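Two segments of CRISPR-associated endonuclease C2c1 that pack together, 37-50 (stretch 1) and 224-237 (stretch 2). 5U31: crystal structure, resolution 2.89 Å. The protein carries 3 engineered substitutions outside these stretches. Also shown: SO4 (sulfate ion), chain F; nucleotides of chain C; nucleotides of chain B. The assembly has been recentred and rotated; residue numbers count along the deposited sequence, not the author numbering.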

# COMPACT_ATOMS: atom_id res chain seq x y z
N TYR A 37 25.75 -2.64 -22.44
CA TYR A 37 25.70 -4.08 -22.17
C TYR A 37 24.27 -4.59 -22.17
O TYR A 37 24.01 -5.71 -22.63
CB TYR A 37 26.39 -4.39 -20.84
CG TYR A 37 27.88 -4.16 -20.85
CD1 TYR A 37 28.72 -4.95 -21.61
CD2 TYR A 37 28.44 -3.16 -20.07
CE1 TYR A 37 30.10 -4.75 -21.62
CE2 TYR A 37 29.81 -2.95 -20.06
CZ TYR A 37 30.63 -3.74 -20.84
OH TYR A 37 31.99 -3.51 -20.82
N THR A 38 23.34 -3.80 -21.64
CA THR A 38 21.94 -4.21 -21.67
C THR A 38 21.44 -4.37 -23.10
O THR A 38 20.81 -5.38 -23.43
CB THR A 38 21.09 -3.20 -20.90
OG1 THR A 38 21.53 -3.16 -19.54
CG2 THR A 38 19.64 -3.59 -20.93
N GLU A 39 21.74 -3.40 -23.96
CA GLU A 39 21.36 -3.54 -25.37
C GLU A 39 21.99 -4.78 -25.99
O GLU A 39 21.36 -5.44 -26.82
CB GLU A 39 21.76 -2.28 -26.12
CG GLU A 39 21.34 -2.23 -27.57
CD GLU A 39 21.69 -0.91 -28.21
OE1 GLU A 39 21.45 0.14 -27.57
OE2 GLU A 39 22.23 -0.91 -29.34
N TRP A 40 23.22 -5.13 -25.60
CA TRP A 40 23.84 -6.36 -26.09
C TRP A 40 23.04 -7.58 -25.65
O TRP A 40 22.77 -8.48 -26.45
CB TRP A 40 25.28 -6.47 -25.59
CG TRP A 40 26.28 -6.28 -26.67
CD1 TRP A 40 27.06 -5.19 -26.88
CD2 TRP A 40 26.59 -7.21 -27.72
NE1 TRP A 40 27.85 -5.38 -27.99
CE2 TRP A 40 27.58 -6.61 -28.52
CE3 TRP A 40 26.13 -8.49 -28.05
CZ2 TRP A 40 28.11 -7.25 -29.63
CZ3 TRP A 40 26.66 -9.11 -29.15
CH2 TRP A 40 27.64 -8.50 -29.93
N LEU A 41 22.68 -7.63 -24.36
CA LEU A 41 21.90 -8.75 -23.85
C LEU A 41 20.59 -8.91 -24.61
O LEU A 41 20.17 -10.04 -24.90
CB LEU A 41 21.64 -8.56 -22.36
CG LEU A 41 22.86 -8.69 -21.44
CD1 LEU A 41 22.49 -8.31 -20.02
CD2 LEU A 41 23.42 -10.10 -21.51
N SER A 42 19.94 -7.80 -24.95
CA SER A 42 18.65 -7.88 -25.64
C SER A 42 18.80 -8.47 -27.04
O SER A 42 17.88 -9.12 -27.54
CB SER A 42 18.00 -6.50 -25.71
OG SER A 42 18.81 -5.58 -26.43
N LEU A 43 19.95 -8.25 -27.69
CA LEU A 43 20.16 -8.85 -29.00
C LEU A 43 20.44 -10.35 -28.89
O LEU A 43 19.93 -11.14 -29.69
CB LEU A 43 21.30 -8.14 -29.74
CG LEU A 43 21.07 -6.65 -29.98
CD1 LEU A 43 22.29 -6.03 -30.62
CD2 LEU A 43 19.85 -6.43 -30.84
N LEU A 44 21.24 -10.75 -27.90
CA LEU A 44 21.45 -12.18 -27.69
C LEU A 44 20.14 -12.91 -27.44
O LEU A 44 19.98 -14.07 -27.85
CB LEU A 44 22.41 -12.42 -26.52
CG LEU A 44 23.78 -11.74 -26.62
CD1 LEU A 44 24.57 -11.96 -25.34
CD2 LEU A 44 24.54 -12.26 -27.83
N ARG A 45 19.19 -12.24 -26.78
CA ARG A 45 17.90 -12.83 -26.46
C ARG A 45 17.10 -13.16 -27.72
O ARG A 45 16.37 -14.16 -27.74
CB ARG A 45 17.13 -11.87 -25.56
CG ARG A 45 15.74 -12.31 -25.17
CD ARG A 45 15.13 -11.31 -24.22
NE ARG A 45 13.73 -11.62 -23.94
CZ ARG A 45 12.71 -11.10 -24.59
NH1 ARG A 45 12.93 -10.22 -25.57
NH2 ARG A 45 11.47 -11.44 -24.28
N GLN A 46 17.27 -12.36 -28.77
CA GLN A 46 16.58 -12.49 -30.07
C GLN A 46 15.13 -12.94 -29.92
O GLN A 46 14.67 -13.89 -30.55
CB GLN A 46 17.35 -13.40 -31.02
CG GLN A 46 17.88 -14.68 -30.44
CD GLN A 46 19.16 -15.12 -31.11
OE1 GLN A 46 19.15 -15.71 -32.19
NE2 GLN A 46 20.28 -14.82 -30.47
N GLU A 47 14.40 -12.21 -29.07
CA GLU A 47 12.95 -12.29 -29.00
C GLU A 47 12.40 -10.87 -29.10
O GLU A 47 13.15 -9.89 -29.08
CB GLU A 47 12.48 -12.97 -27.71
CG GLU A 47 12.79 -14.45 -27.65
CD GLU A 47 12.47 -15.07 -26.30
OE1 GLU A 47 13.29 -14.92 -25.37
OE2 GLU A 47 11.40 -15.69 -26.17
N ASN A 48 11.08 -10.77 -29.21
CA ASN A 48 10.44 -9.46 -29.32
C ASN A 48 10.67 -8.63 -28.07
O ASN A 48 10.64 -9.14 -26.94
CB ASN A 48 8.93 -9.61 -29.56
CG ASN A 48 8.61 -10.15 -30.93
OD1 ASN A 48 9.45 -10.14 -31.83
ND2 ASN A 48 7.39 -10.62 -31.11
N LEU A 49 10.90 -7.34 -28.28
CA LEU A 49 10.95 -6.33 -27.22
C LEU A 49 9.71 -5.45 -27.34
O LEU A 49 9.37 -5.00 -28.44
CB LEU A 49 12.21 -5.47 -27.33
CG LEU A 49 13.58 -6.00 -26.88
CD1 LEU A 49 13.45 -6.74 -25.56
CD2 LEU A 49 14.22 -6.89 -27.92
N TYR A 50 9.04 -5.19 -26.22
CA TYR A 50 7.86 -4.34 -26.22
C TYR A 50 8.14 -3.07 -25.41
O TYR A 50 8.87 -3.10 -24.42
CB TYR A 50 6.64 -5.07 -25.65
CG TYR A 50 6.24 -6.27 -26.47
CD1 TYR A 50 5.31 -6.17 -27.49
CD2 TYR A 50 6.80 -7.51 -26.22
CE1 TYR A 50 4.95 -7.27 -28.24
CE2 TYR A 50 6.45 -8.62 -26.97
CZ TYR A 50 5.52 -8.49 -27.97
OH TYR A 50 5.17 -9.60 -28.71
N GLN A 224 25.15 -4.37 -13.23
CA GLN A 224 23.86 -3.68 -13.22
C GLN A 224 23.05 -3.95 -14.48
O GLN A 224 21.83 -3.75 -14.46
CB GLN A 224 24.08 -2.18 -13.02
CG GLN A 224 24.54 -1.83 -11.61
CD GLN A 224 24.48 -0.35 -11.30
OE1 GLN A 224 23.40 0.22 -11.18
NE2 GLN A 224 25.64 0.28 -11.18
N ALA A 225 23.70 -4.40 -15.55
CA ALA A 225 22.98 -4.81 -16.75
C ALA A 225 22.40 -6.20 -16.58
O ALA A 225 21.28 -6.47 -17.03
CB ALA A 225 23.91 -4.75 -17.96
N ILE A 226 23.16 -7.10 -15.96
CA ILE A 226 22.66 -8.43 -15.65
C ILE A 226 21.46 -8.34 -14.72
O ILE A 226 20.44 -9.02 -14.92
CB ILE A 226 23.79 -9.29 -15.04
CG1 ILE A 226 24.94 -9.44 -16.03
CG2 ILE A 226 23.26 -10.65 -14.65
CD1 ILE A 226 24.63 -10.31 -17.23
N GLU A 227 21.55 -7.48 -13.70
CA GLU A 227 20.48 -7.36 -12.71
C GLU A 227 19.15 -7.00 -13.37
O GLU A 227 18.15 -7.71 -13.22
CB GLU A 227 20.84 -6.30 -11.68
CG GLU A 227 22.04 -6.64 -10.86
CD GLU A 227 22.51 -5.46 -10.07
OE1 GLU A 227 23.63 -5.50 -9.52
OE2 GLU A 227 21.73 -4.49 -9.99
N ARG A 228 19.12 -5.88 -14.10
CA ARG A 228 17.87 -5.44 -14.70
C ARG A 228 17.37 -6.44 -15.73
O ARG A 228 16.16 -6.55 -15.95
CB ARG A 228 18.05 -4.06 -15.32
CG ARG A 228 18.94 -4.05 -16.54
CD ARG A 228 19.25 -2.63 -16.98
NE ARG A 228 18.05 -1.88 -17.34
CZ ARG A 228 17.65 -0.78 -16.72
NH1 ARG A 228 18.36 -0.28 -15.71
NH2 ARG A 228 16.55 -0.16 -17.11
N MSE A 229 18.28 -7.18 -16.34
CA MSE A 229 17.92 -8.15 -17.37
C MSE A 229 17.34 -9.41 -16.75
O MSE A 229 16.55 -10.12 -17.38
CB MSE A 229 19.14 -8.48 -18.21
CG MSE A 229 18.80 -8.85 -19.62
SE MSE A 229 17.82 -7.41 -20.48
CE MSE A 229 17.58 -8.26 -22.22
N MSE A 230 17.73 -9.69 -15.52
CA MSE A 230 17.20 -10.85 -14.82
C MSE A 230 15.79 -10.60 -14.29
O MSE A 230 14.91 -11.42 -14.52
CB MSE A 230 18.13 -11.23 -13.67
CG MSE A 230 19.38 -11.94 -14.14
SE MSE A 230 20.57 -12.36 -12.67
CE MSE A 230 21.65 -13.74 -13.50
N SER A 231 15.58 -9.48 -13.59
CA SER A 231 14.25 -9.24 -13.04
C SER A 231 13.23 -9.05 -14.15
O SER A 231 12.07 -9.45 -14.00
CB SER A 231 14.26 -8.02 -12.12
OG SER A 231 14.23 -6.80 -12.85
N TRP A 232 13.63 -8.46 -15.27
CA TRP A 232 12.69 -8.27 -16.36
C TRP A 232 12.29 -9.60 -16.97
O TRP A 232 11.10 -9.86 -17.20
CB TRP A 232 13.31 -7.34 -17.39
CG TRP A 232 12.58 -7.24 -18.67
CD1 TRP A 232 11.42 -6.58 -18.91
CD2 TRP A 232 12.99 -7.80 -19.92
NE1 TRP A 232 11.07 -6.70 -20.23
CE2 TRP A 232 12.02 -7.45 -20.87
CE3 TRP A 232 14.09 -8.58 -20.31
CZ2 TRP A 232 12.12 -7.84 -22.20
CZ3 TRP A 232 14.18 -8.96 -21.63
CH2 TRP A 232 13.20 -8.60 -22.56
N GLU A 233 13.27 -10.48 -17.23
CA GLU A 233 12.94 -11.82 -17.72
C GLU A 233 12.07 -12.56 -16.72
O GLU A 233 11.18 -13.34 -17.12
CB GLU A 233 14.21 -12.61 -18.00
CG GLU A 233 14.85 -12.31 -19.34
CD GLU A 233 14.17 -13.02 -20.49
OE1 GLU A 233 13.06 -13.56 -20.30
OE2 GLU A 233 14.74 -13.04 -21.60
N SER A 234 12.31 -12.36 -15.42
CA SER A 234 11.42 -12.95 -14.43
C SER A 234 10.01 -12.42 -14.59
O SER A 234 9.03 -13.17 -14.45
CB SER A 234 11.95 -12.69 -13.02
OG SER A 234 13.00 -13.58 -12.71
N TRP A 235 9.88 -11.13 -14.91
CA TRP A 235 8.56 -10.55 -15.13
C TRP A 235 7.95 -10.97 -16.46
O TRP A 235 6.73 -11.14 -16.54
CB TRP A 235 8.63 -9.03 -15.03
CG TRP A 235 8.41 -8.59 -13.64
CD1 TRP A 235 9.34 -8.14 -12.76
CD2 TRP A 235 7.17 -8.61 -12.93
NE1 TRP A 235 8.76 -7.85 -11.56
CE2 TRP A 235 7.42 -8.13 -11.63
CE3 TRP A 235 5.86 -8.97 -13.27
CZ2 TRP A 235 6.42 -8.01 -10.68
CZ3 TRP A 235 4.87 -8.85 -12.32
CH2 TRP A 235 5.15 -8.37 -11.04
N ASN A 236 8.77 -11.14 -17.50
CA ASN A 236 8.27 -11.70 -18.75
C ASN A 236 7.62 -13.06 -18.51
O ASN A 236 6.57 -13.38 -19.08
CB ASN A 236 9.39 -11.83 -19.77
CG ASN A 236 9.47 -10.64 -20.70
OD1 ASN A 236 8.46 -10.07 -21.11
ND2 ASN A 236 10.69 -10.26 -21.05
N GLN A 237 8.24 -13.88 -17.66
CA GLN A 237 7.66 -15.17 -17.31
C GLN A 237 6.41 -15.00 -16.46
O GLN A 237 5.44 -15.75 -16.61
CB GLN A 237 8.70 -16.04 -16.60
CG GLN A 237 8.16 -17.35 -16.07
CD GLN A 237 9.26 -18.31 -15.68
OE1 GLN A 237 10.22 -18.50 -16.42
NE2 GLN A 237 9.12 -18.92 -14.50
S SO4 F . 29.75 -3.41 -30.84
O1 SO4 F . 28.30 -3.25 -30.77
O2 SO4 F . 30.09 -3.96 -32.15
O3 SO4 F . 30.39 -2.11 -30.64
O4 SO4 F . 30.22 -4.34 -29.81
P DT C 19 20.43 -10.45 -7.47
OP1 DT C 19 21.59 -11.19 -8.01
OP2 DT C 19 19.58 -11.12 -6.46
O5' DT C 19 20.81 -9.02 -6.84
C5' DT C 19 21.68 -8.15 -7.54
C4' DT C 19 21.53 -6.70 -7.10
O4' DT C 19 20.15 -6.35 -6.86
C3' DT C 19 22.19 -6.32 -5.80
O3' DT C 19 23.60 -6.22 -5.97
C2' DT C 19 21.57 -4.95 -5.57
C1' DT C 19 20.13 -5.17 -6.08
N1 DT C 19 19.15 -5.33 -4.97
C2 DT C 19 18.68 -4.22 -4.32
O2 DT C 19 19.02 -3.08 -4.61
N3 DT C 19 17.79 -4.48 -3.31
C4 DT C 19 17.34 -5.71 -2.90
O4 DT C 19 16.54 -5.84 -1.98
C5 DT C 19 17.87 -6.84 -3.62
C7 DT C 19 17.45 -8.23 -3.27
C6 DT C 19 18.75 -6.60 -4.61
P DT C 17 8.44 -12.50 -7.88
OP1 DT C 17 7.85 -13.47 -8.84
OP2 DT C 17 8.72 -12.90 -6.48
O5' DT C 17 9.82 -11.96 -8.46
C5' DT C 17 9.87 -11.34 -9.73
C4' DT C 17 11.25 -10.73 -9.97
O4' DT C 17 11.23 -9.33 -9.61
C3' DT C 17 12.38 -11.37 -9.16
O3' DT C 17 13.49 -11.66 -10.01
C2' DT C 17 12.73 -10.30 -8.13
C1' DT C 17 12.41 -9.03 -8.89
N1 DT C 17 12.15 -7.85 -8.02
C2 DT C 17 12.42 -6.59 -8.51
O2 DT C 17 12.86 -6.40 -9.63
N3 DT C 17 12.16 -5.57 -7.64
C4 DT C 17 11.67 -5.67 -6.36
O4 DT C 17 11.47 -4.69 -5.65
C5 DT C 17 11.42 -7.02 -5.90
C7 DT C 17 10.88 -7.25 -4.52
C6 DT C 17 11.66 -8.03 -6.74
P C B 98 9.49 0.04 -16.63
OP1 C B 98 9.26 0.20 -18.09
OP2 C B 98 9.13 1.17 -15.73
O5' C B 98 8.75 -1.28 -16.15
C5' C B 98 9.01 -2.52 -16.78
C4' C B 98 8.49 -3.67 -15.96
O4' C B 98 9.04 -3.63 -14.62
C3' C B 98 6.99 -3.70 -15.75
O3' C B 98 6.31 -4.22 -16.87
C2' C B 98 6.85 -4.56 -14.50
O2' C B 98 6.98 -5.93 -14.82
C1' C B 98 8.09 -4.14 -13.70
N1 C B 98 7.79 -3.08 -12.71
C2 C B 98 7.09 -3.42 -11.55
O2 C B 98 6.75 -4.60 -11.38
N3 C B 98 6.81 -2.47 -10.64
C4 C B 98 7.20 -1.22 -10.85
N4 C B 98 6.89 -0.32 -9.92
C5 C B 98 7.92 -0.83 -12.02
C6 C B 98 8.19 -1.79 -12.92

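The two segments meet as a pair of helices, 37-45 and 224-237, running in broadly the same direction with 45° between their axes and 9.1 Å at closest approach. Their backbones come nearest near the start of each stretch, where the CA atoms of Thr-38 and Ala-225 lie 5.1 Å apart; by Arg-45 and Glu-233 the CA-CA distance is 10.1 Å. Small Ala-225 serves where the backbones are close, and long Arg-45 where they have parted.

At the narrow end Ala-225 points its methyl toward the partner. Its CB lies 3.3 Å from OG1 of Thr-38 and 3.8 Å from CB of Tyr-37, so the methyl is already in close contact with the partner helix. Tyr-37 offers only the base of its side chain: with chi1 in m, the ring leads away, and its hydroxyl is hydrogen-bonded elsewhere in the structure. Thr-38, also m, sets OG1 against Ala-225 CB and places CG2 4.3 Å from SE of Met-229.

Leu-41, in the common helical m,t rotamer, extends CD1 into the groove, 4.0 Å from CD1 of Ile-226 and 3.8 Å from CG of Met-229. Ile-226 starts from a CA-to-CB bond directed away, yet its m,m conformation brings CD1 back within reach. Met-229, present as selenomethionine, is the knob of this region, seated among Thr-38, Leu-41, Ser-42 and Arg-45. Its unbranched chain adopts t,p,t, and the p turn at chi2 is followed by an extended end that carries CE to 3.6 Å from CA of Ser-42. Ser-42 suits this close approach because it is small and folds its polar group back: at chi1 p, OG donates a 2.6 Å hydrogen bond to O of Glu-39, leaving CB 3.9 Å from Met-229 CE.

Where the helices diverge, Arg-45 spans the gap with chi1 to chi3 all t, a reciprocal knob among Met-229, Trp-232, Glu-233 and Asn-236. The bend at chi4, -94°, turns the guanidinium out of the line of the chain. Its NE donates to OE2 of Glu-233 at 2.9 Å, a hydrogen bond within a salt bridge, while NH1 donates to O of Asn-48, also at 2.9 Å and nearly linear. Trp-232 CH2 lies over one guanidinium face, 3.3 Å from CZ. Glu-233 begins sideways, and its m,m bend brings the carboxylate to Arg-45.

Gln-46, with positive phi, is the first residue to leave helical phi/psi, and the chain continues to Leu-49, whose m,m side chain puts CD1 3.5 Å from CH2 of Trp-232. The indole thus meets both an aliphatic group and a cation.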